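Local structure of phosphoenolpyruvate--glycerone phosphotransferase (Enterococcus faecalis, 3B48) at residues B[23-26]-B[30-33]; B[35-40]-B[55-60]; B[82-87]-B[93-98]; B[107-112]-B[120-125]. The protein probably relays phosphoryl groups from phosphoenolpyruvate toward dihydroxyacetone through histidine residues, as the homodimeric DhaM component of a dihydroxyacetone kinase complex. One frame throughout, in Å; residues are numbered along the deposited sequence.

Contact 1. Residues B[23-26]-B[30-33]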
# COMPACT_ATOMS: atom_id res chain seq x y z
N GLU B 23 -1.56 -12.32 1.23
CA GLU B 23 -1.31 -13.30 0.18
C GLU B 23 0.01 -13.05 -0.56
O GLU B 23 0.77 -13.99 -0.78
CB GLU B 23 -2.53 -13.33 -0.75
CG GLU B 23 -2.30 -13.50 -2.25
CD GLU B 23 -3.62 -13.46 -3.02
OE1 GLU B 23 -4.65 -13.91 -2.44
OE2 GLU B 23 -3.64 -12.99 -4.19
N MSE B 24 0.28 -11.79 -0.91
CA MSE B 24 1.50 -11.40 -1.65
C MSE B 24 2.76 -11.64 -0.85
O MSE B 24 3.69 -12.28 -1.30
CB MSE B 24 1.44 -9.95 -2.10
CG MSE B 24 2.58 -9.56 -3.02
SE MSE B 24 2.54 -7.66 -3.49
CE MSE B 24 2.82 -6.91 -1.70
N ILE B 25 2.78 -11.13 0.37
CA ILE B 25 3.90 -11.37 1.25
C ILE B 25 4.15 -12.88 1.51
O ILE B 25 5.27 -13.36 1.37
CB ILE B 25 3.67 -10.63 2.57
CG1 ILE B 25 3.78 -9.13 2.33
CG2 ILE B 25 4.64 -11.13 3.61
CD1 ILE B 25 3.57 -8.33 3.54
N GLU B 26 3.10 -13.61 1.88
CA GLU B 26 3.22 -15.06 2.17
C GLU B 26 3.71 -15.86 0.98
O GLU B 26 4.51 -16.79 1.14
CB GLU B 26 1.88 -15.62 2.64
CG GLU B 26 1.52 -15.07 3.97
CD GLU B 26 0.21 -15.57 4.47
OE1 GLU B 26 -0.53 -16.25 3.71
OE2 GLU B 26 -0.08 -15.25 5.64
N ALA B 30 8.10 -14.19 2.45
CA ALA B 30 8.58 -13.11 3.30
C ALA B 30 8.00 -13.11 4.73
O ALA B 30 8.33 -12.23 5.53
CB ALA B 30 8.31 -11.76 2.63
N SER B 31 7.14 -14.07 5.07
CA SER B 31 6.52 -14.01 6.39
C SER B 31 6.64 -15.34 7.14
O SER B 31 5.71 -15.77 7.85
CB SER B 31 5.07 -13.49 6.32
OG SER B 31 4.13 -14.51 6.06
N GLU B 32 7.81 -15.97 6.99
CA GLU B 32 8.11 -17.27 7.60
C GLU B 32 8.37 -17.10 9.08
O GLU B 32 8.24 -18.04 9.84
CB GLU B 32 9.32 -17.93 6.94
CG GLU B 32 9.08 -18.38 5.49
CD GLU B 32 10.30 -19.04 4.85
OE1 GLU B 32 11.22 -19.49 5.59
OE2 GLU B 32 10.33 -19.14 3.60
N GLU B 33 8.72 -15.88 9.50
CA GLU B 33 8.95 -15.59 10.91
C GLU B 33 7.99 -14.52 11.47
O GLU B 33 8.30 -13.85 12.43
CB GLU B 33 10.45 -15.22 11.16
O HOH W 1 5.98 -16.55 4.09
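Ile-25, on the last full turn of helix 15-27, meets Ala-30 and Ser-31 where the chain has left the helix and turned back. From CB outward, its side chain divides into two branches. The first, CG2, lies anti to the backbone N (chi1, measured to CG1, is -70°), and that puts the methyl group on the side of the returning loop. There Ile-25 CG2 rests 3.6 Å from Ser-31 CB and 3.9 Å from Ala-30 CB. The other branch runs extended through CG1 to the tip, where Ile-25 CD1 ends 3.8 Å from Phe-107 CA on helix 102-113.

A backbone bond ties the loop to the helix end. Ala-30 N donates to Ile-25 O at 3.1 Å, with an N-H...O angle of 158°; the bond spans five residues and fastens the returning chain to the last turn of helix 15-27. One residue on, Ser-31 N donates to water 1 at 2.9 Å, and the same water gives a weak bond to Glu-26 O. Glu-26 takes part through its aliphatic chain, with Glu-26 CG 3.4 Å from Ser-31 OG, while its carboxylate goes to a salt bridge with Lys-22.

Helix 102-113 packs along this junction, Ala-110 meeting Ile-25 and Ile-111 meeting Ala-30, and the loop then leads into strand 35-38 at the edge of the sheet.

Contact 2. Residues B[35-40]-B[55-60]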
# COMPACT_ATOMS: atom_id res chain seq x y z
N THR B 35 3.48 -13.53 11.86
CA THR B 35 2.06 -13.75 11.57
C THR B 35 1.43 -12.46 11.02
O THR B 35 1.66 -11.39 11.56
CB THR B 35 1.31 -14.32 12.77
OG1 THR B 35 1.98 -15.52 13.18
CG2 THR B 35 -0.16 -14.71 12.40
N ILE B 36 0.71 -12.57 9.90
CA ILE B 36 0.02 -11.44 9.25
C ILE B 36 -1.48 -11.63 9.43
O ILE B 36 -2.00 -12.70 9.17
CB ILE B 36 0.30 -11.36 7.72
CG1 ILE B 36 1.79 -11.47 7.38
CG2 ILE B 36 -0.27 -10.11 7.11
CD1 ILE B 36 2.67 -10.48 8.09
N HIS B 37 -2.18 -10.57 9.84
CA HIS B 37 -3.64 -10.60 9.98
C HIS B 37 -4.23 -9.64 8.94
O HIS B 37 -3.86 -8.46 8.90
CB HIS B 37 -4.05 -10.20 11.41
CG HIS B 37 -3.46 -11.07 12.48
ND1 HIS B 37 -4.11 -12.17 12.99
CD2 HIS B 37 -2.26 -11.02 13.12
CE1 HIS B 37 -3.36 -12.74 13.91
NE2 HIS B 37 -2.23 -12.07 14.00
N SER B 38 -5.12 -10.15 8.07
CA SER B 38 -5.86 -9.29 7.16
C SER B 38 -7.06 -8.69 7.90
O SER B 38 -8.06 -9.39 8.17
CB SER B 38 -6.30 -10.04 5.90
OG SER B 38 -7.13 -9.19 5.11
N LEU B 39 -6.97 -7.41 8.24
CA LEU B 39 -8.03 -6.77 9.02
C LEU B 39 -8.77 -5.63 8.33
O LEU B 39 -9.38 -4.79 8.99
CB LEU B 39 -7.53 -6.36 10.42
CG LEU B 39 -6.79 -7.42 11.28
CD1 LEU B 39 -6.33 -6.79 12.55
CD2 LEU B 39 -7.64 -8.67 11.58
N GLY B 40 -8.74 -5.63 7.01
CA GLY B 40 -9.52 -4.66 6.23
C GLY B 40 -11.03 -4.90 6.21
O GLY B 40 -11.50 -6.04 6.29
N ILE B 55 -8.80 -5.28 18.32
CA ILE B 55 -8.98 -5.68 19.71
C ILE B 55 -9.15 -7.20 19.83
O ILE B 55 -8.40 -7.85 20.54
CB ILE B 55 -10.18 -4.96 20.44
CG1 ILE B 55 -10.16 -3.43 20.30
CG2 ILE B 55 -10.27 -5.38 21.95
CD1 ILE B 55 -8.94 -2.78 20.80
N ASP B 56 -10.17 -7.76 19.17
CA ASP B 56 -10.37 -9.21 19.16
C ASP B 56 -9.10 -9.98 18.72
O ASP B 56 -8.73 -10.96 19.35
CB ASP B 56 -11.53 -9.58 18.25
CG ASP B 56 -12.89 -9.18 18.81
OD1 ASP B 56 -13.07 -9.13 20.06
OD2 ASP B 56 -13.79 -8.93 17.98
N THR B 57 -8.44 -9.54 17.66
CA THR B 57 -7.20 -10.16 17.20
C THR B 57 -6.14 -10.20 18.30
O THR B 57 -5.61 -11.26 18.60
CB THR B 57 -6.68 -9.48 15.92
OG1 THR B 57 -7.67 -9.61 14.89
CG2 THR B 57 -5.40 -10.11 15.48
N ILE B 58 -5.86 -9.05 18.93
CA ILE B 58 -4.96 -9.01 20.09
C ILE B 58 -5.45 -9.88 21.27
O ILE B 58 -4.66 -10.59 21.89
CB ILE B 58 -4.74 -7.58 20.63
CG1 ILE B 58 -4.39 -6.55 19.53
CG2 ILE B 58 -3.82 -7.58 21.88
CD1 ILE B 58 -3.25 -6.85 18.71
N ASN B 59 -6.73 -9.83 21.56
CA ASN B 59 -7.28 -10.63 22.64
C ASN B 59 -7.25 -12.15 22.34
O ASN B 59 -7.17 -12.96 23.26
CB ASN B 59 -8.69 -10.16 23.02
CG ASN B 59 -8.67 -9.06 24.09
OD1 ASN B 59 -7.78 -9.00 24.94
ND2 ASN B 59 -9.68 -8.19 24.05
N GLU B 60 -7.31 -12.53 21.07
CA GLU B 60 -7.36 -13.93 20.68
C GLU B 60 -5.96 -14.54 20.50
O GLU B 60 -5.80 -15.76 20.47
CB GLU B 60 -8.21 -14.12 19.41
CG GLU B 60 -9.72 -14.17 19.71
CD GLU B 60 -10.61 -13.49 18.65
OE1 GLU B 60 -10.09 -12.97 17.63
OE2 GLU B 60 -11.84 -13.47 18.86
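Thr-57 reaches from its helix to strand 35-38 and the residue after it with both of its branches, one for each of two side chains. Thr-57 CG2 sits over a face of the His-37 imidazole, 3.6 Å from the ring centroid and 16° off the ring normal, a CH-pi contact. Thr-57 CG2 is displaced a little toward the ND1 side of the ring, 3.5 Å from His-37 ND1. The hydroxyl branch meets Leu-39 instead: Thr-57 OG1 lies 3.4 Å from Leu-39 CD2, with the other methyl, Leu-39 CD1, at 3.9 Å. The fork comes from the torsion of the threonine, where CG2 stands anti to the backbone N and OG1 anti to the carbonyl carbon (chi1 -60°).

His-37 and Leu-39 are two apart in sequence and project from the same side of the chain, and helix 51-60 lies over that side. The helix belongs to a beta-alpha-beta crossover: the chain leaves strand 35-38 at the sheet edge, passes through the helix, and re-enters as parallel strand 66-71, with strand 6-11 lying between the two.

Further out, the polar ends have partners of their own. Thr-57 OG1 is hydrogen-bonded to Lys-53 O one turn back in the helix, which helps to fix the rotation of the hydroxyl branch and with it the direction of the methyl. His-37 NE2 is hydrogen-bonded to Asp-7 OD2 on strand 6-11, holding the ring in position against Thr-57. Backbone bonds from His-37 to Ile-8 and Leu-10, and from Leu-39 to Leu-10, tie the edge strand to that same neighbour.

Contact 3. Residues B[82-87]-B[93-98]; sequences LAFDML and KHYHLV
Phe-84 and Tyr-95 bring the two backbones nearest each other, with 7.2 Å between Phe-84 CA and Tyr-95 CA. Segment 82-87 runs off helix 75-84 into a type I beta turn from Phe-84 to Leu-87, closed by Leu-87 N donating to Phe-84 O at 3.1 Å. Segment 93-98 is extended through Tyr-95, His-96 and Leu-97. No hydrogen bond joins the two segments, and the contact is made by side chains gathered round one tyrosine.

Tyr-95 extends toward the turn because its CG stands anti to the backbone N (chi1 -174°). Phe-84 approaches from one face, with its CA above that face near the rim. Its own ring is turned away from a stack: the centroids of the Phe-84 and Tyr-95 rings are 5.7 Å apart and the planes make 55°. The edge of the phenylalanine does the touching, Phe-84 CD1 standing 3.6 Å from Tyr-95 CD2.

This is the last part of a beta-alpha-beta unit, the next along the chain after the one through helix 51-60, in which helix 75-84 and the short helix 89-92 link strand 66-71 to its parallel neighbour 95-97. Backbone bonds from His-96 to Phe-67 and Ile-69 fix that strand pair.

Leu-87 comes across the tyrosine at about a right angle and packs tightly, with Leu-87 CD1 3.3 Å from Tyr-95 CD1. At the phenol end, Ala-83 CB lies 3.5 Å from Tyr-95 OH. That hydroxyl is hydrogen-bonded to Ser-80 O, one turn before Phe-84 in helix 75-84.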
# COMPACT_ATOMS: atom_id res chain seq x y z
N LEU B 82 -7.90 4.33 18.11
CA LEU B 82 -8.96 4.06 19.10
C LEU B 82 -8.85 2.68 19.76
O LEU B 82 -9.27 2.50 20.90
CB LEU B 82 -10.35 4.19 18.48
CG LEU B 82 -10.84 5.51 17.87
CD1 LEU B 82 -12.12 5.25 17.12
CD2 LEU B 82 -11.03 6.61 18.93
N ALA B 83 -8.28 1.71 19.04
CA ALA B 83 -8.09 0.36 19.55
C ALA B 83 -7.09 0.35 20.67
O ALA B 83 -7.29 -0.34 21.66
CB ALA B 83 -7.62 -0.58 18.42
N PHE B 84 -6.03 1.13 20.51
CA PHE B 84 -4.98 1.26 21.52
C PHE B 84 -5.55 1.65 22.88
O PHE B 84 -5.37 0.92 23.87
CB PHE B 84 -3.92 2.27 21.06
CG PHE B 84 -2.89 2.59 22.10
CD1 PHE B 84 -1.79 1.76 22.27
CD2 PHE B 84 -3.01 3.72 22.92
CE1 PHE B 84 -0.82 2.07 23.23
CE2 PHE B 84 -2.07 4.00 23.90
CZ PHE B 84 -0.97 3.18 24.04
N ASP B 85 -6.24 2.78 22.93
CA ASP B 85 -6.91 3.25 24.14
C ASP B 85 -7.91 2.27 24.78
O ASP B 85 -8.31 2.45 25.93
CB ASP B 85 -7.56 4.61 23.87
CG ASP B 85 -6.52 5.71 23.58
OD1 ASP B 85 -5.39 5.66 24.16
OD2 ASP B 85 -6.83 6.63 22.79
N MSE B 86 -8.29 1.22 24.05
CA MSE B 86 -9.26 0.20 24.53
C MSE B 86 -8.60 -1.01 25.23
O MSE B 86 -9.26 -1.81 25.90
CB MSE B 86 -10.13 -0.31 23.37
CG MSE B 86 -11.07 0.72 22.73
SE MSE B 86 -12.27 1.52 24.02
CE MSE B 86 -11.32 3.17 24.52
N LEU B 87 -7.30 -1.14 25.03
CA LEU B 87 -6.56 -2.27 25.53
C LEU B 87 -6.15 -2.11 27.01
O LEU B 87 -6.04 -0.99 27.51
CB LEU B 87 -5.33 -2.49 24.66
CG LEU B 87 -5.56 -2.86 23.18
CD1 LEU B 87 -4.29 -2.70 22.41
CD2 LEU B 87 -6.12 -4.26 23.05
N LYS B 93 1.80 -2.00 25.96
CA LYS B 93 3.27 -2.09 25.93
C LYS B 93 3.75 -2.98 24.76
O LYS B 93 4.90 -2.89 24.30
CB LYS B 93 3.78 -2.59 27.29
CG LYS B 93 5.27 -2.97 27.35
CD LYS B 93 5.85 -2.83 28.74
CE LYS B 93 6.18 -1.36 29.06
NZ LYS B 93 6.08 -1.12 30.53
N HIS B 94 2.84 -3.81 24.27
CA HIS B 94 3.10 -4.66 23.13
C HIS B 94 2.42 -4.22 21.83
O HIS B 94 2.43 -4.95 20.85
CB HIS B 94 2.77 -6.11 23.49
CG HIS B 94 3.58 -6.64 24.62
ND1 HIS B 94 4.96 -6.57 24.64
CD2 HIS B 94 3.22 -7.19 25.80
CE1 HIS B 94 5.41 -7.07 25.78
NE2 HIS B 94 4.38 -7.46 26.50
N TYR B 95 1.83 -3.02 21.82
CA TYR B 95 1.09 -2.51 20.65
C TYR B 95 1.83 -1.35 19.99
O TYR B 95 2.08 -0.30 20.63
CB TYR B 95 -0.29 -2.07 21.10
CG TYR B 95 -1.30 -1.63 20.04
CD1 TYR B 95 -2.37 -2.48 19.72
CD2 TYR B 95 -1.28 -0.35 19.44
CE1 TYR B 95 -3.34 -2.10 18.80
CE2 TYR B 95 -2.27 0.04 18.52
CZ TYR B 95 -3.29 -0.87 18.22
OH TYR B 95 -4.30 -0.60 17.37
N HIS B 96 2.18 -1.53 18.72
CA HIS B 96 3.03 -0.57 18.01
C HIS B 96 2.38 -0.06 16.73
O HIS B 96 2.27 -0.80 15.74
CB HIS B 96 4.43 -1.14 17.67
CG HIS B 96 5.03 -2.03 18.73
ND1 HIS B 96 5.84 -1.56 19.74
CD2 HIS B 96 4.96 -3.37 18.91
CE1 HIS B 96 6.23 -2.56 20.50
NE2 HIS B 96 5.71 -3.68 20.02
N LEU B 97 1.98 1.21 16.76
CA LEU B 97 1.47 1.91 15.60
C LEU B 97 2.66 2.28 14.73
O LEU B 97 3.51 3.10 15.12
CB LEU B 97 0.76 3.20 16.02
CG LEU B 97 -0.55 3.08 16.78
CD1 LEU B 97 -0.93 4.44 17.38
CD2 LEU B 97 -1.66 2.52 15.91
N VAL B 98 2.73 1.70 13.53
CA VAL B 98 3.93 1.88 12.75
C VAL B 98 3.69 2.99 11.76
O VAL B 98 2.86 2.88 10.87
CB VAL B 98 4.40 0.59 12.02
CG1 VAL B 98 5.89 0.72 11.61
CG2 VAL B 98 4.21 -0.63 12.89

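Contact 4. Residues B[107-112]-B[120-125]; sequences FASAIT and TQILAE
Ser-109 and Thr-112 face Ile-122 and Glu-125 in a near-antiparallel packing of two consecutive helices, 102-113 and 119-127, at the C-terminal end of the fold. The segment axes come within 8.0 Å at an angle of 147°, a close approach that fits the small residues on the first helix. Ala-108 CB, for example, lies 4.0 Å from Glu-125 O.

Ser-109 bridges the helices with a weak hydrogen bond, Ser-109 OG donating to Ile-122 O at 3.3 Å. The acceptor is a main-chain carbonyl of helix 119-127, so the serine hydroxyl spans the two helices. Ile-122 splits its branches between two partners: Ile-122 CG2, anti to the backbone N, lies 4.0 Å from Ser-109 OG, whereas Ile-122 CG1 passes 3.3 Å from Thr-112 OG1. The threonine and isoleucine side chains run alongside each other, pointing opposite ways. The Thr-112 methyl is turned to the aliphatic part of Glu-125, but its modelled place is doubtful.

Beneath the pair lies strand 66-71, where Leu-68 touches both Ser-109 and Ile-122 and Phe-70 adds to the floor under Ser-109; Ala-110, on another side of its helix, meets Ile-34.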
# COMPACT_ATOMS: atom_id res chain seq x y z
N PHE B 107 5.72 -5.10 4.36
CA PHE B 107 6.62 -6.00 3.67
C PHE B 107 8.00 -5.85 4.28
O PHE B 107 8.67 -6.86 4.54
CB PHE B 107 6.65 -5.77 2.13
CG PHE B 107 7.77 -6.51 1.42
CD1 PHE B 107 7.63 -7.85 1.04
CD2 PHE B 107 8.99 -5.88 1.19
CE1 PHE B 107 8.68 -8.53 0.43
CE2 PHE B 107 10.04 -6.56 0.54
CZ PHE B 107 9.86 -7.89 0.17
N ALA B 108 8.43 -4.60 4.48
CA ALA B 108 9.70 -4.30 5.15
C ALA B 108 9.73 -4.88 6.58
O ALA B 108 10.67 -5.61 6.93
CB ALA B 108 9.95 -2.83 5.17
N SER B 109 8.71 -4.61 7.40
CA SER B 109 8.66 -5.28 8.71
C SER B 109 8.78 -6.80 8.56
O SER B 109 9.57 -7.40 9.24
CB SER B 109 7.41 -4.90 9.52
OG SER B 109 7.58 -3.58 10.02
N ALA B 110 8.03 -7.40 7.65
CA ALA B 110 8.02 -8.87 7.50
C ALA B 110 9.34 -9.48 7.05
O ALA B 110 9.74 -10.55 7.51
CB ALA B 110 6.90 -9.31 6.56
N ILE B 111 10.02 -8.81 6.12
CA ILE B 111 11.21 -9.39 5.57
C ILE B 111 12.37 -9.29 6.56
O ILE B 111 13.29 -10.13 6.54
CB ILE B 111 11.52 -8.85 4.12
CG1 ILE B 111 11.63 -10.00 3.09
CG2 ILE B 111 12.71 -7.83 4.10
CD1 ILE B 111 12.37 -11.33 3.56
N THR B 112 12.33 -8.29 7.44
CA THR B 112 13.44 -8.08 8.39
C THR B 112 13.28 -8.91 9.69
O THR B 112 14.26 -9.16 10.41
CB THR B 112 13.70 -6.57 8.68
OG1 THR B 112 12.88 -6.14 9.76
CG2 THR B 112 13.40 -5.72 7.47
N THR B 120 13.32 -2.87 17.43
CA THR B 120 13.73 -1.50 17.05
C THR B 120 14.06 -1.46 15.54
O THR B 120 13.64 -0.56 14.82
CB THR B 120 14.92 -0.97 17.92
OG1 THR B 120 14.65 -1.19 19.31
CG2 THR B 120 15.16 0.51 17.70
N GLN B 121 14.80 -2.47 15.08
CA GLN B 121 15.20 -2.54 13.68
C GLN B 121 14.05 -2.94 12.75
O GLN B 121 13.92 -2.42 11.64
CB GLN B 121 16.40 -3.47 13.49
CG GLN B 121 17.26 -3.10 12.29
CD GLN B 121 17.76 -1.64 12.33
OE1 GLN B 121 18.00 -1.08 13.40
NE2 GLN B 121 17.91 -1.03 11.15
N ILE B 122 13.21 -3.86 13.20
CA ILE B 122 11.99 -4.22 12.49
C ILE B 122 11.10 -2.99 12.31
O ILE B 122 10.54 -2.77 11.25
CB ILE B 122 11.28 -5.43 13.17
CG1 ILE B 122 12.12 -6.71 12.94
CG2 ILE B 122 9.82 -5.60 12.68
CD1 ILE B 122 11.84 -7.84 13.92
N LEU B 123 11.03 -2.15 13.34
CA LEU B 123 10.23 -0.94 13.26
C LEU B 123 10.87 0.13 12.40
O LEU B 123 10.17 0.87 11.70
CB LEU B 123 9.88 -0.40 14.67
CG LEU B 123 8.78 -1.14 15.46
CD1 LEU B 123 8.70 -0.71 16.93
CD2 LEU B 123 7.41 -1.00 14.79
N ALA B 124 12.20 0.22 12.44
CA ALA B 124 12.90 1.25 11.68
C ALA B 124 12.81 0.99 10.18
O ALA B 124 12.58 1.92 9.41
CB ALA B 124 14.36 1.40 12.15
N GLU B 125 12.95 -0.27 9.78
CA GLU B 125 12.89 -0.62 8.35
C GLU B 125 11.57 -0.20 7.70
O GLU B 125 11.57 0.49 6.68
CB GLU B 125 13.19 -2.10 8.11
CG GLU B 125 14.65 -2.48 8.27
CD GLU B 125 15.58 -1.40 7.73
OE1 GLU B 125 15.58 -1.19 6.50
OE2 GLU B 125 16.30 -0.77 8.55

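Overall arrangement
All four contacts lie in one domain, with helices packed against a parallel sheet. Contacts 2 and 3 are neighbours, centres 12 Å apart: Ile-58 CG2 comes within 4.2 Å of Leu-87 CD2, and Ile-55 also packs on the turn. Contacts 1 and 4 form another close pair, with centres 13 Å apart, joined through helix 102-113. Two bridges connect these pairs: Ser-31 CB lies 4.0 Å from Ile-36 CG1, linking contact 1 to contact 2, and Val-98 CG2 is 3.7 Å from Leu-123 CD2, linking contact 3 to contact 4. Contacts 1 and 3, about 23 Å apart between centres, lie on opposite sides of the chain's centre, yet both have residues touching the second subunit.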